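Long-range contacts in SprT-like domain-containing protein Spartan (Homo sapiens, PDB 6MDX), which cleaves proteins covalently cross-linked to DNA as a DNA-dependent zinc metalloprotease, here represented by its SprT-like protease and zinc-binding regions: residues Pro16-Leu21 with Val39-Arg44; Glu35-Lys40 with Cys59-Ser64. All coordinates share one frame; numbering follows the deposited sequence. Where two conformers were deposited one is given.

Contact 1. Residues Pro16-Leu21 with Val39-Arg44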
loop_
_atom_site.group_PDB
_atom_site.type_symbol
_atom_site.label_atom_id
_atom_site.label_comp_id
_atom_site.label_asym_id
_atom_site.label_seq_id
_atom_site.Cartn_x
_atom_site.Cartn_y
_atom_site.Cartn_z
ATOM N N PRO A 16 2.733 -6.720 -17.008
ATOM C CA PRO A 16 1.538 -6.544 -16.208
ATOM C C PRO A 16 0.828 -5.296 -16.716
ATOM O O PRO A 16 1.473 -4.319 -17.177
ATOM C CB PRO A 16 2.072 -6.351 -14.784
ATOM C CG PRO A 16 3.439 -5.798 -14.992
ATOM C CD PRO A 16 3.963 -6.467 -16.245
ATOM N N ASP A 17 -0.499 -5.327 -16.671
ATOM C CA ASP A 17 -1.278 -4.205 -17.083
ATOM C C ASP A 17 -2.022 -3.665 -15.861
ATOM O O ASP A 17 -3.098 -4.126 -15.540
ATOM C CB ASP A 17 -2.246 -4.556 -18.209
ATOM C CG ASP A 17 -3.047 -3.390 -18.757
ATOM O OD1 ASP A 17 -3.099 -2.289 -18.133
ATOM O OD2 ASP A 17 -3.609 -3.579 -19.848
ATOM N N LEU A 18 -1.415 -2.673 -15.198
ATOM C CA LEU A 18 -1.916 -2.195 -13.889
ATOM C C LEU A 18 -3.308 -1.593 -14.037
ATOM O O LEU A 18 -4.160 -1.866 -13.159
ATOM C CB LEU A 18 -0.927 -1.185 -13.307
ATOM C CG LEU A 18 -1.262 -0.580 -11.952
ATOM C CD1 LEU A 18 -1.580 -1.622 -10.914
ATOM C CD2 LEU A 18 -0.098 0.284 -11.476
ATOM N N GLN A 19 -3.549 -0.757 -15.047
ATOM C CA GLN A 19 -4.816 -0.113 -15.207
ATOM C C GLN A 19 -5.885 -1.176 -15.458
ATOM O O GLN A 19 -6.965 -1.130 -14.846
ATOM C CB GLN A 19 -4.805 0.949 -16.304
ATOM C CG GLN A 19 -3.846 2.083 -16.024
ATOM C CD GLN A 19 -4.088 2.683 -14.662
ATOM O OE1 GLN A 19 -5.241 2.894 -14.259
ATOM N NE2 GLN A 19 -2.991 2.967 -13.962
ATOM N N ALA A 20 -5.583 -2.173 -16.272
ATOM C CA ALA A 20 -6.560 -3.241 -16.526
ATOM C C ALA A 20 -6.919 -3.990 -15.243
ATOM O O ALA A 20 -8.115 -4.275 -15.013
ATOM C CB ALA A 20 -6.086 -4.202 -17.596
ATOM N N LEU A 21 -5.930 -4.288 -14.401
ATOM C CA LEU A 21 -6.175 -5.015 -13.154
ATOM C C LEU A 21 -7.073 -4.154 -12.265
ATOM O O LEU A 21 -7.968 -4.687 -11.644
ATOM C CB LEU A 21 -4.860 -5.303 -12.427
ATOM C CG LEU A 21 -3.961 -6.350 -13.095
ATOM C CD1 LEU A 21 -2.625 -6.423 -12.367
ATOM C CD2 LEU A 21 -4.613 -7.732 -13.113
ATOM N N VAL A 39 -4.550 4.864 -9.593
ATOM C CA VAL A 39 -3.496 3.903 -9.282
ATOM C C VAL A 39 -2.365 4.087 -10.291
ATOM O O VAL A 39 -2.586 4.181 -11.488
ATOM C CB VAL A 39 -3.962 2.437 -9.279
ATOM C CG1 VAL A 39 -4.244 1.878 -10.674
ATOM C CG2 VAL A 39 -2.920 1.571 -8.591
ATOM N N LYS A 40 -1.120 4.166 -9.799
ATOM C CA LYS A 40 0.044 4.301 -10.665
ATOM C C LYS A 40 1.228 3.511 -10.110
ATOM O O LYS A 40 1.306 3.320 -8.896
ATOM C CB LYS A 40 0.456 5.767 -10.815
ATOM C CG LYS A 40 -0.589 6.634 -11.518
ATOM C CD LYS A 40 -0.212 8.072 -11.622
ATOM C CE LYS A 40 -1.212 8.861 -12.466
ATOM N NZ LYS A 40 -1.131 8.546 -13.912
ATOM N N TRP A 41 2.138 3.126 -11.023
ATOM C CA TRP A 41 3.452 2.695 -10.669
ATOM C C TRP A 41 4.245 3.880 -10.151
ATOM O O TRP A 41 4.081 5.028 -10.589
ATOM C CB TRP A 41 4.184 2.102 -11.848
ATOM C CG TRP A 41 3.676 0.792 -12.345
ATOM C CD1 TRP A 41 2.959 0.572 -13.495
ATOM C CD2 TRP A 41 3.880 -0.499 -11.762
ATOM N NE1 TRP A 41 2.712 -0.766 -13.658
ATOM C CE2 TRP A 41 3.260 -1.444 -12.606
ATOM C CE3 TRP A 41 4.483 -0.944 -10.587
ATOM C CZ2 TRP A 41 3.238 -2.796 -12.293
ATOM C CZ3 TRP A 41 4.533 -2.288 -10.319
ATOM C CH2 TRP A 41 3.891 -3.198 -11.149
ATOM N N SER A 42 5.136 3.560 -9.198
ATOM C CA SER A 42 6.200 4.467 -8.774
ATOM C C SER A 42 7.538 3.834 -9.165
ATOM O O SER A 42 7.823 2.725 -8.753
ATOM C CB SER A 42 6.104 4.743 -7.323
ATOM O OG SER A 42 7.285 5.433 -6.922
ATOM N N VAL A 43 8.382 4.529 -9.921
ATOM C CA VAL A 43 9.637 3.873 -10.356
ATOM C C VAL A 43 10.726 4.046 -9.292
ATOM O O VAL A 43 11.668 3.242 -9.295
ATOM C CB VAL A 43 10.128 4.339 -11.742
ATOM C CG1 VAL A 43 9.055 4.166 -12.803
ATOM C CG2 VAL A 43 10.654 5.764 -11.703
ATOM N N ARG A 44 10.613 5.000 -8.372
ATOM C CA ARG A 44 11.647 5.143 -7.340
ATOM C C ARG A 44 11.269 4.673 -5.935
ATOM O O ARG A 44 12.141 4.631 -5.043
ATOM C CB ARG A 44 12.123 6.583 -7.151
ATOM C CG ARG A 44 13.035 7.091 -8.258
ATOM C CD ARG A 44 13.343 8.578 -8.000
ATOM N NE ARG A 44 14.098 8.842 -6.775
ATOM C CZ ARG A 44 14.169 10.023 -6.183
ATOM N NH1 ARG A 44 13.477 11.049 -6.679
ATOM N NH2 ARG A 44 14.950 10.175 -5.124
HETATM O O HOH W 1 1.210 -1.620 -16.047
#
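Leu18 and Trp41 make the main apolar contact between the start of helix 18-29 and strand 38-42. Leu18 CD2 sits over one face of the indole, 3.7 Å from the centroid of the five-membered ring of Trp41 and 10° off the ring normal, a well-formed CH-pi contact. The same methyl lies 3.6 Å from Trp41 N, so it presses on backbone and ring alike. With CG anti to the backbone N, Leu18 extends toward the strand, and its CG also packs on Val39 CG1 at 4.1 Å. Pro16 adds its CG, 4.0 Å from Trp41 CZ2, the two side chains crossing at about a right angle.

Two polar links accompany this packing. Gln19 NE2 donates to Val39 O at 2.8 Å; the bond is nearly straight (160°) and the acceptor lies in the amide plane, although the donor is tilted from the carbonyl plane. A bend at chi2 (-53°) brings the Gln19 amide back to the strand. One water, in the indole plane, accepts from Trp41 NE1 at 2.9 Å and from Leu18 N, and donates to Pro16 O. Just before the helix, Asp17 is the N-cap, with OD1 accepting from Ala20 N at 3.1 Å.

The result is a capped helix start laid against the edge strand of the mixed sheet in the SprT-like metalloprotease domain, with Leu76 of the HExxH-bearing helix 73-91 touching both Pro16 and Trp41.

Contact 2. Residues Glu35-Lys40 with Cys59-Ser64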
loop_
_atom_site.group_PDB
_atom_site.type_symbol
_atom_site.label_atom_id
_atom_site.label_comp_id
_atom_site.label_asym_id
_atom_site.label_seq_id
_atom_site.Cartn_x
_atom_site.Cartn_y
_atom_site.Cartn_z
ATOM N N GLU A 35 -14.103 4.071 -8.615
ATOM C CA GLU A 35 -13.949 4.729 -9.940
ATOM C C GLU A 35 -12.992 5.935 -9.897
ATOM O O GLU A 35 -12.202 6.095 -10.830
ATOM C CB GLU A 35 -15.341 5.160 -10.427
ATOM C CG GLU A 35 -15.435 5.548 -11.894
ATOM C CD GLU A 35 -16.881 5.773 -12.349
ATOM O OE1 GLU A 35 -17.109 6.700 -13.146
ATOM O OE2 GLU A 35 -17.756 5.011 -11.883
ATOM N N ALA A 36 -13.068 6.818 -8.886
ATOM C CA ALA A 36 -12.305 8.067 -8.766
ATOM C C ALA A 36 -10.901 7.889 -8.139
ATOM O O ALA A 36 -10.210 8.874 -7.836
ATOM C CB ALA A 36 -13.085 9.033 -7.913
ATOM N N VAL A 37 -10.505 6.654 -7.841
ATOM C CA VAL A 37 -9.184 6.362 -7.260
ATOM C C VAL A 37 -8.180 6.194 -8.398
ATOM O O VAL A 37 -8.441 5.550 -9.406
ATOM C CB VAL A 37 -9.267 5.094 -6.386
ATOM C CG1 VAL A 37 -7.904 4.657 -5.877
ATOM C CG2 VAL A 37 -10.241 5.295 -5.236
ATOM N N GLU A 38 -7.012 6.806 -8.203
ATOM C CA GLU A 38 -5.920 6.864 -9.168
ATOM C C GLU A 38 -4.871 5.821 -8.746
ATOM O O GLU A 38 -4.395 5.934 -7.640
ATOM C CB GLU A 38 -5.291 8.253 -9.082
ATOM C CG GLU A 38 -4.001 8.381 -9.886
ATOM C CD GLU A 38 -3.215 9.640 -9.572
ATOM O OE1 GLU A 38 -2.815 10.351 -10.550
ATOM O OE2 GLU A 38 -3.015 9.943 -8.366
ATOM N N VAL A 39 -4.550 4.864 -9.593
ATOM C CA VAL A 39 -3.496 3.903 -9.282
ATOM C C VAL A 39 -2.365 4.087 -10.291
ATOM O O VAL A 39 -2.586 4.181 -11.488
ATOM C CB VAL A 39 -3.962 2.437 -9.279
ATOM C CG1 VAL A 39 -4.244 1.878 -10.674
ATOM C CG2 VAL A 39 -2.920 1.571 -8.591
ATOM N N LYS A 40 -1.120 4.166 -9.799
ATOM C CA LYS A 40 0.044 4.301 -10.665
ATOM C C LYS A 40 1.228 3.511 -10.110
ATOM O O LYS A 40 1.306 3.320 -8.896
ATOM C CB LYS A 40 0.456 5.767 -10.815
ATOM C CG LYS A 40 -0.589 6.634 -11.518
ATOM C CD LYS A 40 -0.212 8.072 -11.622
ATOM C CE LYS A 40 -1.212 8.861 -12.466
ATOM N NZ LYS A 40 -1.131 8.546 -13.912
ATOM N N CYS A 59 -8.394 9.760 -3.673
ATOM C CA CYS A 59 -7.516 8.769 -3.108
ATOM C C CYS A 59 -6.579 8.281 -4.198
ATOM O O CYS A 59 -6.995 8.078 -5.342
ATOM C CB CYS A 59 -8.356 7.622 -2.558
ATOM S SG CYS A 59 -7.380 6.303 -1.820
ATOM N N SER A 60 -5.288 8.074 -3.844
ATOM C CA SER A 60 -4.319 7.626 -4.797
ATOM C C SER A 60 -3.611 6.390 -4.240
ATOM O O SER A 60 -3.393 6.309 -3.029
ATOM C CB SER A 60 -3.318 8.697 -5.135
ATOM O OG SER A 60 -2.807 9.294 -3.957
ATOM N N ILE A 61 -3.326 5.453 -5.136
ATOM C CA ILE A 61 -2.572 4.260 -4.813
ATOM C C ILE A 61 -1.293 4.314 -5.648
ATOM O O ILE A 61 -1.283 4.503 -6.863
ATOM C CB ILE A 61 -3.379 2.988 -5.082
ATOM C CG1 ILE A 61 -4.604 2.941 -4.166
ATOM C CG2 ILE A 61 -2.515 1.745 -4.948
ATOM C CD1 ILE A 61 -5.551 1.816 -4.536
ATOM N N ARG A 62 -0.169 3.933 -5.015
ATOM C CA ARG A 62 1.079 3.732 -5.764
ATOM C C ARG A 62 1.664 2.352 -5.472
ATOM O O ARG A 62 1.642 1.928 -4.279
ATOM C CB ARG A 62 2.116 4.773 -5.341
ATOM C CG ARG A 62 1.695 6.203 -5.647
ATOM C CD ARG A 62 1.539 6.426 -7.142
ATOM N NE ARG A 62 1.112 7.792 -7.422
ATOM C CZ ARG A 62 -0.127 8.170 -7.699
ATOM N NH1 ARG A 62 -0.337 9.463 -7.916
ATOM N NH2 ARG A 62 -1.146 7.297 -7.765
ATOM N N LEU A 63 2.192 1.712 -6.508
ATOM C CA LEU A 63 2.859 0.433 -6.395
ATOM C C LEU A 63 4.322 0.557 -6.796
ATOM O O LEU A 63 4.634 1.208 -7.780
ATOM C CB LEU A 63 2.158 -0.549 -7.323
ATOM C CG LEU A 63 0.700 -0.798 -6.939
ATOM C CD1 LEU A 63 0.054 -1.642 -7.983
ATOM C CD2 LEU A 63 0.604 -1.482 -5.569
ATOM N N SER A 64 5.194 -0.120 -6.062
ATOM C CA SER A 64 6.648 -0.073 -6.305
ATOM C C SER A 64 7.037 -0.914 -7.515
ATOM O O SER A 64 7.051 -2.130 -7.482
ATOM C CB SER A 64 7.382 -0.527 -5.070
ATOM O OG SER A 64 8.776 -0.603 -5.342
HETATM O O HOH W 2 -8.129 10.518 -7.016
HETATM O O HOH W 3 -10.638 8.868 -5.122
#
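Four backbone hydrogen bonds join Glu38 and Lys40 to strand 59-64. Glu38 N donates to Cys59 O, Ile61 N to Glu38 O at 2.8 Å, Lys40 N to Ile61 O, and Leu63 N to Lys40 O. Each odd-numbered residue of 59-63 thus bonds to one or both flanking partners, the ladder of a parallel pair, whose axes run 14° apart and approach to 4.6 Å.

On the face carrying Glu38, Lys40 and Arg62, a salt bridge joins Glu38 OE2 to Arg62 NH1 at 2.8 Å. The carboxylate oxygen lies in the guanidinium plane; the two planes are 76° apart, and NH1 meets OE2 from above the carboxylate plane. Arg62 reaches it by folding at chi2 (-63°), which also lets NH2 donate to Ile61 O at 2.9 Å; that carbonyl therefore accepts two bonds. Lys40 runs alongside, its CD over the centre of the guanidinium and 3.9 Å from Arg62 CZ.

These strands belong to the mixed sheet of the SprT-like protease domain, with 59-64 in the middle and 50-54 beyond it. The opposite face is apolar: Val39 CG2 meets Ile61 CG2 at 3.7 Å, and Val37 CG1 meets Ile61 CD1 at 3.9 Å. Behind it, Ile61 touches the active-site Glu83 on helix 73-91, while Phe22 of helix 18-29 packs on Val37 and Val39. Near Ala36, a water donates to both Ala36 O and Cys59 O.

Strand 38-42 takes part in both contacts, which share Val39 and Lys40 and have centres 8 Å apart. Contact 2 is the more buried: it pairs two strands through a regular backbone ladder, with a charged cluster on one face and aliphatic packing on the other. Contact 1 is partly buried and sets a helix start against the same strand, relying on side chains, one hydrogen bond from a side-chain amide and a water. Leu18 also packs on Leu63, so helix 18-29 meets both strands. Contact 2 also lies nearer the catalytic zinc, about 10 Å from the Ile61 side chain against about 14 Å from that of Val39.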